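Local coordinates for protein UDP-N-acetylglucosamine 2-epimerase (Listeria monocytogenes, PDB 3OT5) that probably interconverts UDP-N-acetylglucosamine and UDP-N-acetylmannosamine by inverting the configuration at C2 of the sugar, as a bacterial UDP-N-acetylglucosamine 2-epimerase, at residues Y262-N267 / E272-I277; I388-H391 / R397-D400. All blocks are in the same frame, centred on the assembly; numbering follows the deposited sequence.

Overall arrangement
The chain folds around two parallel sheets of Rossmann type, as in other enzymes of this family, and the two contacts lie on opposite sides of its centre, about 47 Å apart between their centres and about 34 Å between nearest atoms. Contact 1 comes first along the chain: it joins strand 258-263 of the six-stranded sheet to helix 268-278, which follows it. Contact 2 comes later, joining the end of helix 380-392 to the loop after it; that helix packs on strand 57-63 of the other, seven-stranded sheet. Helix 380-392 is the last of the chain, so the C-terminal segment finishes on the sheet with which the chain begins. The contacts share no strand or helix.

Contact 1: residues Y262-N267 / E272-I277; sequences YPMHLN and EKAMAI
Y262, near the end of strand 258-263, meets A274 of the following helix through one corner of its ring: CE2 of Y262 lies 4.0 Å from CB of A274, and the methyl approaches the ring obliquely. With CG anti to the backbone N (chi1 174°), the ring reaches from the strand toward the helix. F245 of helix 240-254 packs edge-to-face with the same ring, and one ring face carries the backbone N of M264, 3.9 Å above the plane and offset toward the rim. M264 supplies the other half of the contact. Its sulfur does the touching, with SD of M264 4.3 Å from CB of A274 and 4.5 Å from SD of M275. The A274 methyl thus receives both the tyrosine and the methionine, while the exposed M275 adds its thioether at the margin. L286 of strand 284-287 also touches Y262, M264 and M275. Beyond the strand, ND1 of H265 accepts the backbone N-H of N267 at 3.0 Å; the nitrogen of N267 sits 26° out of the imidazole plane, and the N-H...ND1 angle is 157°. The carbonyl O of H265 takes a hydrogen bond from NE of R271, tying this connection to the helix. N267 then occupies the N-cap position of helix 268-278. These elements form the first half of a right-handed beta-alpha-beta crossover, strand 258-263 to helix 268-278 to strand 284-287, characteristic of the Rossmann fold. Between 262-267 and 272-277 themselves the chemistry is wholly apolar, a ring carbon and one sulfur against the A274 methyl, with the M275 sulfur against that of M264, which implies that shape and burial hold these side chains together.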
loop_
_atom_site.group_PDB
_atom_site.type_symbol
_atom_site.label_atom_id
_atom_site.label_comp_id
_atom_site.label_asym_id
_atom_site.label_seq_id
_atom_site.Cartn_x
_atom_site.Cartn_y
_atom_site.Cartn_z
ATOM N N TYR A 262 18.846 -4.887 -5.902
ATOM C CA TYR A 262 18.600 -3.478 -5.762
ATOM C C TYR A 262 18.044 -2.879 -7.036
ATOM O O TYR A 262 18.795 -2.609 -7.965
ATOM C CB TYR A 262 19.878 -2.722 -5.363
ATOM C CG TYR A 262 19.657 -1.228 -5.356
ATOM C CD1 TYR A 262 18.821 -0.640 -4.417
ATOM C CD2 TYR A 262 20.280 -0.400 -6.285
ATOM C CE1 TYR A 262 18.594 0.738 -4.416
ATOM C CE2 TYR A 262 20.075 0.975 -6.281
ATOM C CZ TYR A 262 19.228 1.536 -5.351
ATOM O OH TYR A 262 19.011 2.898 -5.358
ATOM N N PRO A 263 16.721 -2.705 -7.097
ATOM C CA PRO A 263 16.139 -2.062 -8.254
ATOM C C PRO A 263 16.628 -0.628 -8.209
ATOM O O PRO A 263 16.211 0.143 -7.348
ATOM C CB PRO A 263 14.630 -2.151 -7.992
ATOM C CG PRO A 263 14.473 -3.231 -6.992
ATOM C CD PRO A 263 15.691 -3.153 -6.148
ATOM N N MET A 264 17.530 -0.274 -9.107
ATOM C CA MET A 264 18.105 1.061 -9.088
ATOM C C MET A 264 17.133 2.199 -9.333
ATOM O O MET A 264 16.321 2.142 -10.241
ATOM C CB MET A 264 19.227 1.159 -10.104
ATOM C CG MET A 264 20.452 0.363 -9.730
ATOM S SD MET A 264 21.700 0.584 -10.981
ATOM C CE MET A 264 20.879 -0.179 -12.385
ATOM N N HIS A 265 17.252 3.243 -8.516
ATOM C CA HIS A 265 16.427 4.423 -8.675
ATOM C C HIS A 265 16.833 5.037 -10.015
ATOM O O HIS A 265 17.962 4.866 -10.473
ATOM C CB HIS A 265 16.635 5.406 -7.522
ATOM C CG HIS A 265 15.671 6.554 -7.526
ATOM N ND1 HIS A 265 15.912 7.732 -8.200
ATOM C CD2 HIS A 265 14.458 6.698 -6.938
ATOM C CE1 HIS A 265 14.887 8.551 -8.032
ATOM N NE2 HIS A 265 13.991 7.945 -7.274
ATOM N N LEU A 266 15.903 5.737 -10.642
ATOM C CA LEU A 266 16.128 6.346 -11.944
ATOM C C LEU A 266 17.101 7.535 -11.948
ATOM O O LEU A 266 17.567 7.940 -13.012
ATOM C CB LEU A 266 14.789 6.803 -12.516
ATOM C CG LEU A 266 13.685 5.756 -12.702
ATOM C CD1 LEU A 266 12.418 6.438 -13.257
ATOM C CD2 LEU A 266 14.136 4.626 -13.621
ATOM N N ASN A 267 17.388 8.097 -10.773
ATOM C CA ASN A 267 18.290 9.246 -10.650
ATOM C C ASN A 267 19.713 8.829 -11.017
ATOM O O ASN A 267 20.292 7.973 -10.355
ATOM C CB ASN A 267 18.259 9.819 -9.221
ATOM C CG ASN A 267 19.120 11.083 -9.061
ATOM O OD1 ASN A 267 19.386 11.790 -10.026
ATOM N ND2 ASN A 267 19.530 11.374 -7.830
ATOM N N GLU A 272 24.956 5.987 -10.422
ATOM C CA GLU A 272 26.401 6.102 -10.489
ATOM C C GLU A 272 27.014 5.630 -9.173
ATOM O O GLU A 272 28.015 4.925 -9.181
ATOM C CB GLU A 272 26.782 7.550 -10.819
ATOM C CG GLU A 272 28.266 7.850 -10.905
ATOM C CD GLU A 272 28.530 9.297 -11.329
ATOM O OE1 GLU A 272 27.587 9.966 -11.821
ATOM O OE2 GLU A 272 29.681 9.764 -11.181
ATOM N N LYS A 273 26.404 6.003 -8.048
ATOM C CA LYS A 273 26.900 5.582 -6.734
ATOM C C LYS A 273 26.691 4.087 -6.555
ATOM O O LYS A 273 27.523 3.407 -5.967
ATOM C CB LYS A 273 26.202 6.340 -5.596
ATOM C CG LYS A 273 26.506 7.847 -5.540
ATOM C CD LYS A 273 25.693 8.536 -4.439
ATOM C CE LYS A 273 25.845 10.067 -4.473
ATOM N NZ LYS A 273 27.244 10.508 -4.271
ATOM N N ALA A 274 25.571 3.589 -7.069
ATOM C CA ALA A 274 25.233 2.176 -6.977
ATOM C C ALA A 274 26.189 1.321 -7.801
ATOM O O ALA A 274 26.638 0.280 -7.337
ATOM C CB ALA A 274 23.785 1.945 -7.427
ATOM N N MET A 275 26.475 1.746 -9.029
ATOM C CA MET A 275 27.403 1.020 -9.901
ATOM C C MET A 275 28.804 1.018 -9.304
ATOM O O MET A 275 29.488 -0.006 -9.295
ATOM C CB MET A 275 27.467 1.663 -11.295
ATOM C CG MET A 275 26.186 1.533 -12.116
ATOM S SD MET A 275 25.811 -0.188 -12.516
ATOM C CE MET A 275 27.178 -0.629 -13.590
ATOM N N ALA A 276 29.215 2.178 -8.808
ATOM C CA ALA A 276 30.533 2.354 -8.228
ATOM C C ALA A 276 30.758 1.477 -7.010
ATOM O O ALA A 276 31.801 0.843 -6.885
ATOM C CB ALA A 276 30.749 3.820 -7.865
ATOM N N ILE A 277 29.766 1.411 -6.135
ATOM C CA ILE A 277 29.891 0.647 -4.901
ATOM C C ILE A 277 29.358 -0.774 -4.962
ATOM O O ILE A 277 29.957 -1.687 -4.396
ATOM C CB ILE A 277 29.151 1.366 -3.755
ATOM C CG1 ILE A 277 29.739 2.766 -3.557
ATOM C CG2 ILE A 277 29.224 0.538 -2.458
ATOM C CD1 ILE A 277 29.033 3.583 -2.513
#

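Contact 2: residues I388-H391 / R397-D400; sequences IKSH and RPED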
loop_
_atom_site.group_PDB
_atom_site.type_symbol
_atom_site.label_atom_id
_atom_site.label_comp_id
_atom_site.label_asym_id
_atom_site.label_seq_id
_atom_site.Cartn_x
_atom_site.Cartn_y
_atom_site.Cartn_z
ATOM N N ILE A 388 -20.460 -3.080 4.796
ATOM C CA ILE A 388 -21.458 -2.552 3.860
ATOM C C ILE A 388 -22.751 -3.374 3.951
ATOM O O ILE A 388 -23.845 -2.798 4.000
ATOM C CB ILE A 388 -20.926 -2.521 2.421
ATOM C CG1 ILE A 388 -19.735 -1.562 2.327
ATOM C CG2 ILE A 388 -22.025 -2.073 1.454
ATOM C CD1 ILE A 388 -19.056 -1.556 0.980
ATOM N N LYS A 389 -22.641 -4.707 3.992
ATOM C CA LYS A 389 -23.840 -5.551 4.135
ATOM C C LYS A 389 -24.576 -5.169 5.404
ATOM O O LYS A 389 -25.790 -5.041 5.406
ATOM C CB LYS A 389 -23.507 -7.039 4.225
ATOM C CG LYS A 389 -23.118 -7.706 2.936
ATOM C CD LYS A 389 -22.741 -9.184 3.161
ATOM C CE LYS A 389 -23.844 -10.013 3.822
ATOM N NZ LYS A 389 -25.099 -10.103 3.029
ATOM N N SER A 390 -23.812 -5.009 6.480
ATOM C CA SER A 390 -24.343 -4.629 7.792
ATOM C C SER A 390 -25.253 -3.416 7.735
ATOM O O SER A 390 -26.247 -3.358 8.429
ATOM C CB SER A 390 -23.195 -4.311 8.754
ATOM O OG SER A 390 -23.715 -3.756 9.950
ATOM N N HIS A 391 -24.885 -2.435 6.925
ATOM C CA HIS A 391 -25.673 -1.223 6.796
ATOM C C HIS A 391 -26.922 -1.437 5.949
ATOM O O HIS A 391 -28.011 -1.083 6.364
ATOM C CB HIS A 391 -24.825 -0.097 6.195
ATOM C CG HIS A 391 -25.597 1.152 5.917
ATOM N ND1 HIS A 391 -25.778 2.140 6.860
ATOM C CD2 HIS A 391 -26.241 1.572 4.801
ATOM C CE1 HIS A 391 -26.509 3.113 6.341
ATOM N NE2 HIS A 391 -26.807 2.790 5.095
ATOM N N ARG A 397 -23.023 -6.779 12.510
ATOM C CA ARG A 397 -21.977 -5.765 12.389
ATOM C C ARG A 397 -20.619 -6.438 12.538
ATOM O O ARG A 397 -20.360 -7.075 13.551
ATOM C CB ARG A 397 -22.126 -4.726 13.499
ATOM C CG ARG A 397 -21.003 -3.715 13.533
ATOM C CD ARG A 397 -21.042 -2.845 14.778
ATOM N NE ARG A 397 -19.913 -1.918 14.776
ATOM C CZ ARG A 397 -19.913 -0.722 14.188
ATOM N NH1 ARG A 397 -20.995 -0.280 13.548
ATOM N NH2 ARG A 397 -18.821 0.037 14.238
ATOM N N PRO A 398 -19.736 -6.288 11.545
ATOM C CA PRO A 398 -18.440 -6.931 11.677
ATOM C C PRO A 398 -17.623 -6.261 12.773
ATOM O O PRO A 398 -17.704 -5.054 12.951
ATOM C CB PRO A 398 -17.805 -6.698 10.316
ATOM C CG PRO A 398 -18.367 -5.397 9.872
ATOM C CD PRO A 398 -19.768 -5.357 10.401
ATOM N N GLU A 399 -16.852 -7.041 13.514
ATOM C CA GLU A 399 -16.049 -6.473 14.575
ATOM C C GLU A 399 -14.704 -6.068 13.970
ATOM O O GLU A 399 -14.296 -6.596 12.936
ATOM C CB GLU A 399 -15.899 -7.472 15.719
ATOM C CG GLU A 399 -15.519 -6.841 17.050
ATOM C CD GLU A 399 -15.644 -7.819 18.203
ATOM O OE1 GLU A 399 -15.320 -9.013 18.016
ATOM O OE2 GLU A 399 -16.055 -7.390 19.305
ATOM N N ASP A 400 -14.042 -5.108 14.605
ATOM C CA ASP A 400 -12.744 -4.603 14.145
ATOM C C ASP A 400 -11.647 -5.651 14.024
ATOM O O ASP A 400 -11.661 -6.682 14.702
ATOM C CB ASP A 400 -12.246 -3.503 15.092
ATOM C CG ASP A 400 -13.043 -2.226 14.976
ATOM O OD1 ASP A 400 -13.669 -2.017 13.920
ATOM O OD2 ASP A 400 -13.006 -1.414 15.922
#
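R397 passes S390, near the end of helix 380-392, with its backbone and the root of its side chain: OG of S390 lies 3.6 Å from CA of R397 and 4.0 Å from its CB. The first torsion of the serine (chi1 171°) swings its oxygen to the far side from its own backbone N and so out from the helix to the returning chain; there it also makes a weak hydrogen bond with the carbonyl O of T395, just before the segment. Beyond CB the arginine leaves the helix, its chain running extended from CG to NE. P398 continues the contact through its ring, CD of P398 lying 3.9 Å from CB of S390. The same proline touches A386 and A387 one turn back and, like R397, F195 of strand 194-196, so it sits between the helix and the edge of the seven-stranded sheet. This is the C-terminal segment folding back over the last helix, a surface contact in plain structural packing. Across 388-391 and 397-400 only van der Waals contacts are made, by S390 with R397 and P398; the directional bonds of the returning segment go to other neighbours, among them the carbonyl O of A192 for NH1 of R397, and K181, in a salt bridge, and the backbone N-H of V196 for the carboxylate of D400.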